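Local coordinates for Endonuclease/exonuclease/phosphatase domain-containing protein (Enterococcus faecalis, PDB 3L1W) that is of unknown function but belongs to the DNase I-like endonuclease/exonuclease/phosphatase family and may act as a 3'-5' RNA exonuclease, at residues A[61-66]-A[109-114]; A[139-144]-A[171-176]; A[183-188]-A[214-219]; A[197-202]-A[239-244]. All coordinates share one frame; numbering follows the deposited sequence. Where two conformers were deposited one is given.

Contact 1 (A[61-66]-A[109-114]). With EDO (1,2-ethanediol), chain K.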
loop_
_atom_site.group_PDB
_atom_site.type_symbol
_atom_site.label_atom_id
_atom_site.label_comp_id
_atom_site.label_asym_id
_atom_site.label_seq_id
_atom_site.Cartn_x
_atom_site.Cartn_y
_atom_site.Cartn_z
ATOM N N LEU A 61 9.334 12.599 -17.168
ATOM C CA LEU A 61 9.622 13.971 -17.544
ATOM C C LEU A 61 10.564 14.517 -16.483
ATOM O O LEU A 61 10.324 14.338 -15.295
ATOM C CB LEU A 61 8.327 14.775 -17.514
ATOM C CG LEU A 61 8.457 16.293 -17.527
ATOM C CD1 LEU A 61 8.924 16.771 -18.901
ATOM C CD2 LEU A 61 7.115 16.917 -17.163
ATOM N N SER A 62 11.640 15.180 -16.890
ATOM C CA SER A 62 12.561 15.712 -15.890
ATOM C C SER A 62 13.208 17.016 -16.317
ATOM O O SER A 62 13.205 17.369 -17.492
ATOM C CB SER A 62 13.652 14.698 -15.535
ATOM O OG SER A 62 14.563 14.531 -16.608
ATOM N N ALA A 63 13.759 17.721 -15.335
ATOM C CA ALA A 63 14.489 18.966 -15.570
ATOM C C ALA A 63 15.375 19.167 -14.360
ATOM O O ALA A 63 15.104 18.611 -13.296
ATOM C CB ALA A 63 13.526 20.129 -15.729
ATOM N N GLU A 64 16.453 19.923 -14.506
ATOM C CA GLU A 64 17.347 20.106 -13.366
ATOM C C GLU A 64 17.716 21.569 -13.168
ATOM O O GLU A 64 17.528 22.387 -14.065
ATOM C CB GLU A 64 18.561 19.173 -13.440
ATOM C CG GLU A 64 19.331 19.247 -14.736
ATOM C CD GLU A 64 20.107 20.534 -14.861
ATOM O OE1 GLU A 64 20.878 20.844 -13.929
ATOM O OE2 GLU A 64 19.945 21.226 -15.888
ATOM N N ARG A 65 18.234 21.886 -11.987
ATOM C CA ARG A 65 18.289 23.274 -11.557
ATOM C C ARG A 65 19.534 24.033 -12.010
ATOM O O ARG A 65 19.563 25.261 -11.952
ATOM C CB ARG A 65 18.099 23.373 -10.038
ATOM C CG ARG A 65 19.262 22.849 -9.223
ATOM C CD ARG A 65 18.895 22.713 -7.748
ATOM N NE ARG A 65 20.086 22.486 -6.938
ATOM C CZ ARG A 65 20.086 22.327 -5.620
ATOM N NH1 ARG A 65 21.230 22.131 -4.980
ATOM N NH2 ARG A 65 18.947 22.360 -4.944
ATOM N N GLU A 66 20.552 23.321 -12.488
ATOM C CA GLU A 66 21.770 24.011 -12.925
ATOM C C GLU A 66 21.678 24.507 -14.359
ATOM O O GLU A 66 22.307 25.499 -14.717
ATOM C CB GLU A 66 23.013 23.136 -12.733
ATOM C CG GLU A 66 23.295 22.778 -11.277
ATOM C CD GLU A 66 23.507 24.001 -10.397
ATOM O OE1 GLU A 66 24.043 25.012 -10.898
ATOM O OE2 GLU A 66 23.143 23.950 -9.202
ATOM N N PRO A 109 19.888 27.776 -6.832
ATOM C CA PRO A 109 18.867 27.749 -7.881
ATOM C C PRO A 109 17.799 26.729 -7.520
ATOM O O PRO A 109 18.116 25.669 -6.964
ATOM C CB PRO A 109 19.648 27.302 -9.125
ATOM C CG PRO A 109 21.082 27.577 -8.806
ATOM C CD PRO A 109 21.206 27.360 -7.335
ATOM N N ARG A 110 16.542 27.071 -7.783
ATOM C CA ARG A 110 15.432 26.156 -7.579
ATOM C C ARG A 110 14.574 26.236 -8.817
ATOM O O ARG A 110 14.446 27.304 -9.421
ATOM C CB ARG A 110 14.587 26.562 -6.369
ATOM C CG ARG A 110 15.302 26.453 -5.045
ATOM C CD ARG A 110 15.233 25.051 -4.499
ATOM N NE ARG A 110 16.063 24.921 -3.307
ATOM C CZ ARG A 110 16.221 23.791 -2.632
ATOM N NH1 ARG A 110 15.588 22.694 -3.026
ATOM N NH2 ARG A 110 17.001 23.760 -1.561
ATOM N N ILE A 111 13.990 25.113 -9.203
ATOM C CA ILE A 111 13.093 25.134 -10.342
ATOM C C ILE A 111 11.727 24.599 -9.963
ATOM O O ILE A 111 11.557 23.930 -8.939
ATOM C CB ILE A 111 13.632 24.306 -11.523
ATOM C CG1 ILE A 111 13.825 22.846 -11.114
ATOM C CG2 ILE A 111 14.941 24.913 -12.053
ATOM C CD1 ILE A 111 13.869 21.892 -12.303
ATOM N N ALA A 112 10.746 24.923 -10.789
ATOM C CA ALA A 112 9.490 24.196 -10.779
ATOM C C ALA A 112 9.361 23.497 -12.114
ATOM O O ALA A 112 9.752 24.031 -13.157
ATOM C CB ALA A 112 8.312 25.129 -10.544
ATOM N N LEU A 113 8.810 22.290 -12.069
ATOM C CA LEU A 113 8.590 21.485 -13.261
ATOM C C LEU A 113 7.090 21.266 -13.350
ATOM O O LEU A 113 6.466 20.847 -12.375
ATOM C CB LEU A 113 9.306 20.133 -13.115
ATOM C CG LEU A 113 9.070 19.071 -14.199
ATOM C CD1 LEU A 113 9.520 19.570 -15.573
ATOM C CD2 LEU A 113 9.731 17.721 -13.854
ATOM N N TRP A 114 6.499 21.544 -14.506
ATOM C CA TRP A 114 5.058 21.360 -14.648
ATOM C C TRP A 114 4.707 20.566 -15.907
ATOM O O TRP A 114 5.513 20.449 -16.845
ATOM C CB TRP A 114 4.349 22.725 -14.645
ATOM C CG TRP A 114 4.786 23.598 -15.790
ATOM C CD1 TRP A 114 5.806 24.506 -15.791
ATOM C CD2 TRP A 114 4.223 23.627 -17.109
ATOM N NE1 TRP A 114 5.915 25.094 -17.029
ATOM C CE2 TRP A 114 4.951 24.573 -17.853
ATOM C CE3 TRP A 114 3.177 22.938 -17.729
ATOM C CZ2 TRP A 114 4.663 24.854 -19.190
ATOM C CZ3 TRP A 114 2.891 23.215 -19.051
ATOM C CH2 TRP A 114 3.629 24.167 -19.770
HETATM C C1 EDO K . 6.732 29.332 -18.293
HETATM O O1 EDO K . 5.339 29.596 -18.519
HETATM C C2 EDO K . 6.864 28.042 -17.495
HETATM O O2 EDO K . 7.736 27.109 -18.143
#
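Strands 59-64 and 111-119 belong to the two different sheets of the fold, and here they face each other nearly antiparallel, with segment axes 7.8 Å apart. Leu61 and Leu113 both hold CG anti to the backbone N and run past one another head to tail. Leu61 CD2 meets Leu113 CD1 at 3.9 Å. Ala63 CB sits between Leu113 CD1 and Ile111 CD1, 3.9 Å from the latter. Ile111 CG1 takes the crowded position between backbone N and carbonyl carbon (chi1 60°), which sends CD1 across to Ala63. Its CG2 branch meets Arg65 CA at 3.8 Å.

Arg65 also starts in the crowded position (chi1 70°), then runs extended from CG to NE. Its CD passes 3.2 Å from Pro109 O. The tip lies alongside Arg110, pointing the same way. NH2 of Arg65 stands 3.8 Å above the centre of the Arg110 guanidinium plane, and the two guanidinium planes are 77° apart. Arg110 NE is salt-bridged to Asp134.

The join is therefore mostly apolar. At its loop end, Pro109 O is buried without a polar partner in the model, and Asp134 probably offsets the repulsion between the two arginines.

Contact 2 (A[139-144]-A[171-176])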
loop_
_atom_site.group_PDB
_atom_site.type_symbol
_atom_site.label_atom_id
_atom_site.label_comp_id
_atom_site.label_asym_id
_atom_site.label_seq_id
_atom_site.Cartn_x
_atom_site.Cartn_y
_atom_site.Cartn_z
ATOM N N HIS A 139 10.941 33.079 4.329
ATOM C CA HIS A 139 10.861 34.143 3.335
ATOM C C HIS A 139 11.209 33.623 1.945
ATOM O O HIS A 139 10.560 33.981 0.964
ATOM C CB HIS A 139 11.759 35.330 3.711
ATOM C CG HIS A 139 11.209 36.172 4.819
ATOM N ND1 HIS A 139 12.014 36.875 5.692
ATOM C CD2 HIS A 139 9.934 36.421 5.199
ATOM C CE1 HIS A 139 11.257 37.525 6.558
ATOM N NE2 HIS A 139 9.991 37.265 6.281
ATOM N N ALA A 140 12.228 32.772 1.863
ATOM C CA ALA A 140 12.610 32.162 0.594
ATOM C C ALA A 140 11.501 31.280 0.034
ATOM O O ALA A 140 11.291 31.220 -1.178
ATOM C CB ALA A 140 13.887 31.348 0.748
ATOM N N ARG A 141 10.805 30.569 0.915
ATOM C CA ARG A 141 9.719 29.719 0.464
ATOM C C ARG A 141 8.558 30.537 -0.080
ATOM O O ARG A 141 8.008 30.224 -1.132
ATOM C CB ARG A 141 9.263 28.799 1.602
ATOM C CG ARG A 141 10.332 27.783 1.969
ATOM C CD ARG A 141 9.871 26.806 3.035
ATOM N NE ARG A 141 10.036 27.277 4.408
ATOM C CZ ARG A 141 11.174 27.210 5.094
ATOM N NH1 ARG A 141 12.282 26.757 4.515
ATOM N NH2 ARG A 141 11.207 27.615 6.358
ATOM N N LEU A 142 8.178 31.581 0.646
ATOM C CA LEU A 142 7.107 32.450 0.193
ATOM C C LEU A 142 7.485 33.040 -1.156
ATOM O O LEU A 142 6.665 33.107 -2.064
ATOM C CB LEU A 142 6.875 33.575 1.198
ATOM C CG LEU A 142 5.692 34.510 0.933
ATOM C CD1 LEU A 142 4.371 33.766 1.047
ATOM C CD2 LEU A 142 5.728 35.668 1.910
ATOM N N ALA A 143 8.737 33.466 -1.285
ATOM C CA ALA A 143 9.193 34.101 -2.518
ATOM C C ALA A 143 9.175 33.133 -3.693
ATOM O O ALA A 143 8.778 33.497 -4.802
ATOM C CB ALA A 143 10.592 34.699 -2.336
ATOM N N GLY A 144 9.613 31.898 -3.457
ATOM C CA GLY A 144 9.611 30.893 -4.505
ATOM C C GLY A 144 8.215 30.542 -4.984
ATOM O O GLY A 144 7.976 30.403 -6.180
ATOM N N SER A 171 2.680 23.579 8.501
ATOM C CA SER A 171 1.393 24.136 8.058
ATOM C C SER A 171 1.160 25.614 8.362
ATOM O O SER A 171 0.353 26.270 7.700
ATOM C CB SER A 171 0.241 23.316 8.645
ATOM O OG SER A 171 0.245 23.433 10.059
ATOM N N GLY A 172 1.852 26.144 9.363
ATOM C CA GLY A 172 1.583 27.496 9.820
ATOM C C GLY A 172 2.330 28.586 9.074
ATOM O O GLY A 172 2.109 29.773 9.334
ATOM N N GLU A 173 3.222 28.205 8.157
ATOM C CA GLU A 173 4.045 29.202 7.456
ATOM C C GLU A 173 3.246 30.047 6.473
ATOM O O GLU A 173 2.225 29.600 5.952
ATOM C CB GLU A 173 5.220 28.548 6.708
ATOM C CG GLU A 173 6.327 28.028 7.608
ATOM C CD GLU A 173 7.689 28.000 6.918
ATOM O OE1 GLU A 173 7.786 28.423 5.740
ATOM O OE2 GLU A 173 8.660 27.558 7.567
ATOM N N GLU A 174 3.742 31.255 6.211
ATOM C CA GLU A 174 3.087 32.189 5.296
ATOM C C GLU A 174 2.827 31.585 3.927
ATOM O O GLU A 174 1.798 31.850 3.310
ATOM C CB GLU A 174 3.912 33.478 5.132
ATOM C CG GLU A 174 3.780 34.478 6.263
ATOM C CD GLU A 174 4.345 35.845 5.890
ATOM O OE1 GLU A 174 3.732 36.535 5.044
ATOM O OE2 GLU A 174 5.400 36.229 6.442
ATOM N N VAL A 175 3.759 30.774 3.436
ATOM C CA VAL A 175 3.589 30.196 2.114
ATOM C C VAL A 175 2.281 29.404 2.004
ATOM O O VAL A 175 1.638 29.415 0.960
ATOM C CB VAL A 175 4.810 29.345 1.681
ATOM C CG1 VAL A 175 4.973 28.118 2.572
ATOM C CG2 VAL A 175 4.681 28.943 0.199
ATOM N N HIS A 176 1.868 28.741 3.085
ATOM C CA HIS A 176 0.629 27.968 3.041
ATOM C C HIS A 176 -0.590 28.878 2.995
ATOM O O HIS A 176 -1.589 28.559 2.354
ATOM C CB HIS A 176 0.537 26.990 4.219
ATOM C CG HIS A 176 1.468 25.829 4.097
ATOM N ND1 HIS A 176 1.262 24.800 3.204
ATOM C CD2 HIS A 176 2.627 25.546 4.737
ATOM C CE1 HIS A 176 2.245 23.923 3.313
ATOM N NE2 HIS A 176 3.091 24.357 4.233
#
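Arg141 and Glu173 reach across between two helices, their side chains crossing at about a right angle. Arg141 leaves helix 138-151 with CG anti to the carbonyl carbon and bends at chi3 (-85°), which turns the side of its guanidinium to the acid. The grip is side-on, through two nitrogens. Arg141 NE donates to Glu173 OE1 at 2.9 Å, in a nearly straight bond of 179° that lies in the guanidinium plane. Arg141 NH2 donates to Glu173 OE2 at 2.8 Å, less straight and tilted from that plane. Both oxygens use their syn lone pairs. The carboxylate and guanidinium planes are 38° apart, so the bidentate salt bridge is twisted. The third nitrogen, NH1, bonds to Asp134 O, which helps to fix the rotation of the group.

Glu173 stands at the N-cap position of helix 174-179. Both helices belong to the outer layer beside the six-stranded sheet of the DNase I-like sandwich. Arg141 also touches Asn168, the last residue of a Gly-Asp-Phe-Asn sequence that in this superfamily usually lines the active site, so the contact probably lies near it. A sulfate, probably from the crystallisation liquor, lies about 4 Å from the arginine side chain.

Beside the salt bridge the packing is mostly apolar. Leu142 holds CG anti to the backbone N, and its CD1 lies against Val175 CA at 3.8 Å. Leu142 CD2 lies 3.8 Å from OE1 of the exposed Glu174. Val175 CB packs 4.1 Å from Leu142 CA. Val175 CG2 lies 3.8 Å from Arg141 O.

Contact 3 (A[183-188]-A[214-219])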
loop_
_atom_site.group_PDB
_atom_site.type_symbol
_atom_site.label_atom_id
_atom_site.label_comp_id
_atom_site.label_asym_id
_atom_site.label_seq_id
_atom_site.Cartn_x
_atom_site.Cartn_y
_atom_site.Cartn_z
ATOM N N PHE A 183 -5.989 27.136 -3.385
ATOM C CA PHE A 183 -5.941 25.674 -3.286
ATOM C C PHE A 183 -6.410 25.184 -1.932
ATOM O O PHE A 183 -6.404 25.931 -0.950
ATOM C CB PHE A 183 -4.499 25.164 -3.476
ATOM C CG PHE A 183 -3.944 25.388 -4.854
ATOM C CD1 PHE A 183 -3.995 24.381 -5.807
ATOM C CD2 PHE A 183 -3.372 26.606 -5.197
ATOM C CE1 PHE A 183 -3.489 24.587 -7.081
ATOM C CE2 PHE A 183 -2.859 26.813 -6.468
ATOM C CZ PHE A 183 -2.919 25.801 -7.404
ATOM N N GLN A 184 -6.783 23.908 -1.873
ATOM C CA GLN A 184 -7.082 23.259 -0.601
ATOM C C GLN A 184 -6.111 22.117 -0.344
ATOM O O GLN A 184 -5.731 21.405 -1.272
ATOM C CB GLN A 184 -8.507 22.702 -0.605
ATOM C CG GLN A 184 -9.585 23.744 -0.728
ATOM C CD GLN A 184 -10.968 23.132 -0.588
ATOM O OE1 GLN A 184 -11.428 22.400 -1.467
ATOM N NE2 GLN A 184 -11.634 23.421 0.524
ATOM N N ASP A 185 -5.713 21.942 0.915
ATOM C CA ASP A 185 -4.875 20.816 1.306
ATOM C C ASP A 185 -5.701 19.531 1.273
ATOM O O ASP A 185 -6.615 19.346 2.081
ATOM C CB ASP A 185 -4.295 21.048 2.704
ATOM C CG ASP A 185 -3.356 19.943 3.141
ATOM O OD1 ASP A 185 -3.306 18.889 2.479
ATOM O OD2 ASP A 185 -2.668 20.129 4.168
ATOM N N SER A 186 -5.378 18.651 0.332
ATOM C CA SER A 186 -6.162 17.427 0.127
ATOM C C SER A 186 -6.326 16.549 1.376
ATOM O O SER A 186 -7.337 15.869 1.523
ATOM C CB SER A 186 -5.554 16.605 -1.011
ATOM O OG SER A 186 -4.254 16.153 -0.670
ATOM N N LYS A 187 -5.341 16.550 2.267
ATOM C CA LYS A 187 -5.385 15.615 3.393
ATOM C C LYS A 187 -6.415 15.987 4.461
ATOM O O LYS A 187 -6.696 15.182 5.355
ATOM C CB LYS A 187 -3.991 15.387 4.011
ATOM C CG LYS A 187 -3.434 16.546 4.835
ATOM C CD LYS A 187 -2.194 16.088 5.614
ATOM C CE LYS A 187 -1.524 17.229 6.386
ATOM N NZ LYS A 187 -0.922 18.285 5.505
ATOM N N ASN A 188 -6.982 17.191 4.362
ATOM C CA ASN A 188 -8.051 17.600 5.276
ATOM C C ASN A 188 -9.442 17.457 4.655
ATOM O O ASN A 188 -10.448 17.781 5.292
ATOM C CB ASN A 188 -7.851 19.048 5.729
ATOM C CG ASN A 188 -6.600 19.230 6.564
ATOM O OD1 ASN A 188 -6.155 18.304 7.232
ATOM N ND2 ASN A 188 -6.024 20.431 6.528
ATOM N N ILE A 214 5.992 18.405 5.808
ATOM C CA ILE A 214 6.564 19.329 4.832
ATOM C C ILE A 214 6.188 19.021 3.377
ATOM O O ILE A 214 6.366 19.866 2.503
ATOM C CB ILE A 214 8.103 19.456 4.978
ATOM C CG1 ILE A 214 8.802 18.099 4.811
ATOM C CG2 ILE A 214 8.460 20.115 6.324
ATOM C CD1 ILE A 214 10.338 18.206 4.886
ATOM N N ASP A 215 5.635 17.834 3.135
ATOM C CA ASP A 215 5.167 17.471 1.792
ATOM C C ASP A 215 3.660 17.616 1.739
ATOM O O ASP A 215 2.982 17.280 2.704
ATOM C CB ASP A 215 5.549 16.030 1.472
ATOM C CG ASP A 215 7.039 15.809 1.527
ATOM O OD1 ASP A 215 7.734 16.282 0.612
ATOM O OD2 ASP A 215 7.517 15.178 2.492
ATOM N N TYR A 216 3.145 18.100 0.609
ATOM C CA TYR A 216 1.731 18.433 0.459
ATOM C C TYR A 216 1.200 18.109 -0.925
ATOM O O TYR A 216 1.930 18.164 -1.920
ATOM C CB TYR A 216 1.503 19.929 0.711
ATOM C CG TYR A 216 1.765 20.337 2.137
ATOM C CD1 TYR A 216 0.718 20.497 3.038
ATOM C CD2 TYR A 216 3.061 20.532 2.593
ATOM C CE1 TYR A 216 0.960 20.852 4.356
ATOM C CE2 TYR A 216 3.312 20.870 3.906
ATOM C CZ TYR A 216 2.263 21.035 4.778
ATOM O OH TYR A 216 2.516 21.383 6.079
ATOM N N ILE A 217 -0.090 17.787 -0.973
ATOM C CA ILE A 217 -0.815 17.713 -2.226
ATOM C C ILE A 217 -1.960 18.708 -2.132
ATOM O O ILE A 217 -2.947 18.477 -1.430
ATOM C CB ILE A 217 -1.335 16.287 -2.511
ATOM C CG1 ILE A 217 -0.161 15.322 -2.678
ATOM C CG2 ILE A 217 -2.228 16.272 -3.753
ATOM C CD1 ILE A 217 -0.608 13.860 -2.937
ATOM N N TYR A 218 -1.799 19.831 -2.825
ATOM C CA TYR A 218 -2.815 20.883 -2.855
ATOM C C TYR A 218 -3.639 20.751 -4.128
ATOM O O TYR A 218 -3.097 20.478 -5.207
ATOM C CB TYR A 218 -2.153 22.270 -2.800
ATOM C CG TYR A 218 -1.895 22.779 -1.397
ATOM C CD1 TYR A 218 -2.919 23.345 -0.654
ATOM C CD2 TYR A 218 -0.621 22.725 -0.831
ATOM C CE1 TYR A 218 -2.698 23.827 0.630
ATOM C CE2 TYR A 218 -0.381 23.207 0.456
ATOM C CZ TYR A 218 -1.429 23.758 1.178
ATOM O OH TYR A 218 -1.220 24.246 2.444
ATOM N N VAL A 219 -4.945 20.958 -4.012
ATOM C CA VAL A 219 -5.829 20.763 -5.153
ATOM C C VAL A 219 -6.690 21.978 -5.453
ATOM O O VAL A 219 -7.097 22.715 -4.550
ATOM C CB VAL A 219 -6.729 19.515 -4.962
ATOM C CG1 VAL A 219 -5.870 18.261 -4.766
ATOM C CG2 VAL A 219 -7.676 19.700 -3.789
HETATM O O HOH W 1 -1.312 17.244 1.554
HETATM O O HOH W 2 0.490 16.868 3.670
#
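Each atom of the Asp185 side chain meets a partner. CG is anti to the backbone N (chi1 -177°). Asp185 CB lies 3.8 Å from CE1 of Tyr218, its antiparallel non-hydrogen-bonded partner on the same face of the sheet. Asp185 CG comes 4.1 Å from Tyr216 CD1. Asp185 OD1 then accepts the backbone N of Lys187 at 3.1 Å from above the carboxylate plane, which makes an Asx turn. Asp185 OD1 also takes a bond from a water oxygen at 2.7 Å, and that water accepts from Ile217 N. Asp185 OD2 uses its syn lone pair for the salt bridge to Lys187 NZ at 2.9 Å. Asp185 OD2 also meets the edge of the Tyr216 ring in plane, 3.6 Å from Tyr216 CD1. Both oxygens are thus engaged, and the acid is probably kept charged by the lysine. A second water links Lys187 NZ to Asp215 O.

The backbones are paired as well. Gln184 and Val219 form the antiparallel hydrogen-bonded pair, with Gln184 N to Val219 O at 2.9 Å and a matching return bond. Where the chain turns off into a 3-10 segment, Ile217 O takes two bonds from Ser186. The backbone N comes nearly along the C=O axis. Ser186 OG, at 2.8 Å from Ile217 O, comes in on a lone pair.

Strand 184-185 is the outermost strand of the six-stranded sheet, next to strand 215-220, with strand 161-164 on the far side of that strand. Tyr216 and Tyr218 face His176 of helix 174-179. Ile217, Ser186 and Val219 face strands 222-229 and 245-251 of the other sheet.

Contact 4 (A[197-202]-A[239-244])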
loop_
_atom_site.group_PDB
_atom_site.type_symbol
_atom_site.label_atom_id
_atom_site.label_comp_id
_atom_site.label_asym_id
_atom_site.label_seq_id
_atom_site.Cartn_x
_atom_site.Cartn_y
_atom_site.Cartn_z
ATOM N N GLY A 197 2.244 13.597 9.070
ATOM C CA GLY A 197 3.570 14.062 8.708
ATOM C C GLY A 197 4.258 13.117 7.741
ATOM O O GLY A 197 3.850 11.959 7.590
ATOM N N THR A 198 5.317 13.610 7.099
ATOM C CA THR A 198 5.912 12.927 5.966
ATOM C C THR A 198 7.431 12.783 6.053
ATOM O O THR A 198 8.016 11.990 5.329
ATOM C CB THR A 198 5.579 13.700 4.667
ATOM O OG1 THR A 198 6.151 15.008 4.729
ATOM C CG2 THR A 198 4.059 13.856 4.521
ATOM N N PHE A 199 8.078 13.541 6.932
ATOM C CA PHE A 199 9.534 13.500 6.986
ATOM C C PHE A 199 10.053 12.822 8.257
ATOM O O PHE A 199 9.775 13.293 9.364
ATOM C CB PHE A 199 10.119 14.917 6.885
ATOM C CG PHE A 199 11.620 14.939 6.949
ATOM C CD1 PHE A 199 12.374 14.562 5.847
ATOM C CD2 PHE A 199 12.275 15.297 8.117
ATOM C CE1 PHE A 199 13.760 14.557 5.900
ATOM C CE2 PHE A 199 13.658 15.293 8.182
ATOM C CZ PHE A 199 14.405 14.919 7.071
ATOM N N GLN A 200 10.818 11.741 8.096
ATOM C CA GLN A 200 11.292 10.964 9.241
ATOM C C GLN A 200 12.816 10.944 9.387
ATOM O O GLN A 200 13.339 10.340 10.322
ATOM C CB GLN A 200 10.729 9.522 9.240
ATOM C CG GLN A 200 10.255 8.977 7.899
ATOM C CD GLN A 200 11.385 8.654 6.926
ATOM O OE1 GLN A 200 12.563 8.709 7.279
ATOM N NE2 GLN A 200 11.021 8.283 5.696
ATOM N N ASN A 201 13.523 11.601 8.473
ATOM C CA ASN A 201 14.977 11.717 8.593
ATOM C C ASN A 201 15.694 10.354 8.614
ATOM O O ASN A 201 16.758 10.220 9.224
ATOM C CB ASN A 201 15.321 12.508 9.860
ATOM C CG ASN A 201 16.722 13.080 9.828
ATOM O OD1 ASN A 201 17.206 13.506 8.778
ATOM N ND2 ASN A 201 17.382 13.097 10.983
ATOM N N PHE A 202 15.110 9.362 7.939
ATOM C CA PHE A 202 15.637 7.988 7.887
ATOM C C PHE A 202 15.591 7.279 9.236
ATOM O O PHE A 202 16.257 6.266 9.419
ATOM C CB PHE A 202 17.075 7.932 7.351
ATOM C CG PHE A 202 17.187 8.003 5.842
ATOM C CD1 PHE A 202 18.102 8.864 5.251
ATOM C CD2 PHE A 202 16.407 7.197 5.026
ATOM C CE1 PHE A 202 18.234 8.935 3.882
ATOM C CE2 PHE A 202 16.528 7.256 3.642
ATOM C CZ PHE A 202 17.447 8.130 3.070
ATOM N N PRO A 239 13.029 3.666 2.501
ATOM C CA PRO A 239 13.714 3.850 1.215
ATOM C C PRO A 239 14.129 5.308 0.979
ATOM O O PRO A 239 15.088 5.532 0.267
ATOM C CB PRO A 239 12.662 3.409 0.187
ATOM C CG PRO A 239 11.713 2.537 0.954
ATOM C CD PRO A 239 11.661 3.149 2.330
ATOM N N SER A 240 13.405 6.266 1.556
ATOM C CA SER A 240 13.787 7.677 1.519
ATOM C C SER A 240 13.597 8.246 2.916
ATOM O O SER A 240 12.990 7.580 3.773
ATOM C CB SER A 240 12.917 8.468 0.534
ATOM O OG SER A 240 13.276 9.853 0.575
ATOM N N ASP A 241 14.104 9.459 3.161
ATOM C CA ASP A 241 13.865 10.109 4.449
ATOM C C ASP A 241 12.523 10.841 4.490
ATOM O O ASP A 241 12.161 11.432 5.511
ATOM C CB ASP A 241 15.038 11.014 4.896
ATOM C CG ASP A 241 15.402 12.092 3.876
ATOM O OD1 ASP A 241 14.818 12.143 2.774
ATOM O OD2 ASP A 241 16.308 12.893 4.197
ATOM N N HIS A 242 11.791 10.791 3.373
ATOM C CA HIS A 242 10.374 11.159 3.355
ATOM C C HIS A 242 9.530 9.923 3.085
ATOM O O HIS A 242 9.977 9.005 2.396
ATOM C CB HIS A 242 10.074 12.120 2.204
ATOM C CG HIS A 242 10.767 13.439 2.298
ATOM N ND1 HIS A 242 10.082 14.638 2.321
ATOM C CD2 HIS A 242 12.083 13.755 2.304
ATOM C CE1 HIS A 242 10.950 15.634 2.380
ATOM N NE2 HIS A 242 12.169 15.125 2.357
ATOM N N PHE A 243 8.298 9.921 3.573
ATOM C CA PHE A 243 7.299 8.969 3.074
ATOM C C PHE A 243 6.693 9.540 1.799
ATOM O O PHE A 243 6.503 10.751 1.694
ATOM C CB PHE A 243 6.149 8.807 4.075
ATOM C CG PHE A 243 6.559 8.241 5.399
ATOM C CD1 PHE A 243 7.428 7.165 5.460
ATOM C CD2 PHE A 243 6.045 8.761 6.585
ATOM C CE1 PHE A 243 7.798 6.620 6.690
ATOM C CE2 PHE A 243 6.402 8.217 7.817
ATOM C CZ PHE A 243 7.281 7.150 7.870
ATOM N N PRO A 244 6.357 8.672 0.830
ATOM C CA PRO A 244 5.488 9.148 -0.250
ATOM C C PRO A 244 4.149 9.609 0.316
ATOM O O PRO A 244 3.658 9.088 1.338
ATOM C CB PRO A 244 5.260 7.891 -1.115
ATOM C CG PRO A 244 6.355 6.931 -0.715
ATOM C CD PRO A 244 6.664 7.239 0.721
HETATM O O HOH W 3 18.055 12.700 6.240
#
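The Ser240-Asp241-His242 sequence matches the SDH motif of the endonuclease/exonuclease/phosphatase superfamily, whose histidine is an active-site residue. Here the loop 197-202 packs along it, with a single backbone bridge between Phe199 and His242. Phe243 N donates to Thr198 O at 2.7 Å. Asp241 O is gripped twice, by Gln200 N at 2.9 Å and by Asn201 N at 3.3 Å.

Phe199 holds CG anti to the backbone N and turns its ring edge to the face of His242. The centroids are 5.0 Å apart and the planes 70° apart, an edge-to-face stack. Phe199 CD1 sits above the rim of the imidazole, on the NE2 side. His242 ND1 is hydrogen-bonded to Asp215 OD2, which is also bonded to Thr198 OG1. This is an Asp-His pair as in relatives with a catalytic histidine.

Gln200 bends at chi2 and uses both amide ends. Gln200 NE2 donates to Ser240 O at 2.8 Å in a straight bond (180°). Ser240 O lies in the Gln200 amide plane, while NE2 stands above the Ser240 carbonyl plane, off its lone pairs. Gln200 OE1 accepts Phe202 N at 2.7 Å. CG of the same side chain rests over the face of Phe243, a CH-pi contact. Phe202 lays its ring over Asp241 CB, 3.8 Å from the ring centroid, nearly on the normal. A water bridges Asn201 OD1 and Asp241 OD2.

Backbone and amide bonds hold the loop to the motif, and Phe199 covers one face of the buried His242 ring. The Asp215 bond would polarise the imidazole, consistent with a role for His242 in phosphodiester cleavage.

How the contacts relate
All four contacts lie in one DNase I-like sandwich and join different parts of it. Contact 1 closes first along the chain, then contact 2; the segments of contacts 3 and 4 alternate, so these two cross. Contact 1 bridges the two sheets, and contact 3 builds the far end of the six-stranded sheet; their centres are about 21 Å apart, on opposite sides of the chain's centre. Contact 2 touches contact 3, with centres about 14 Å apart: His176 of helix 174-179 meets Tyr216 and Tyr218. Contacts 3 and 4, with centres about 17 Å apart, meet at Asp215, which bonds Thr198 and His242. Strand 215-220 is thereby tied to the probable active-site loop.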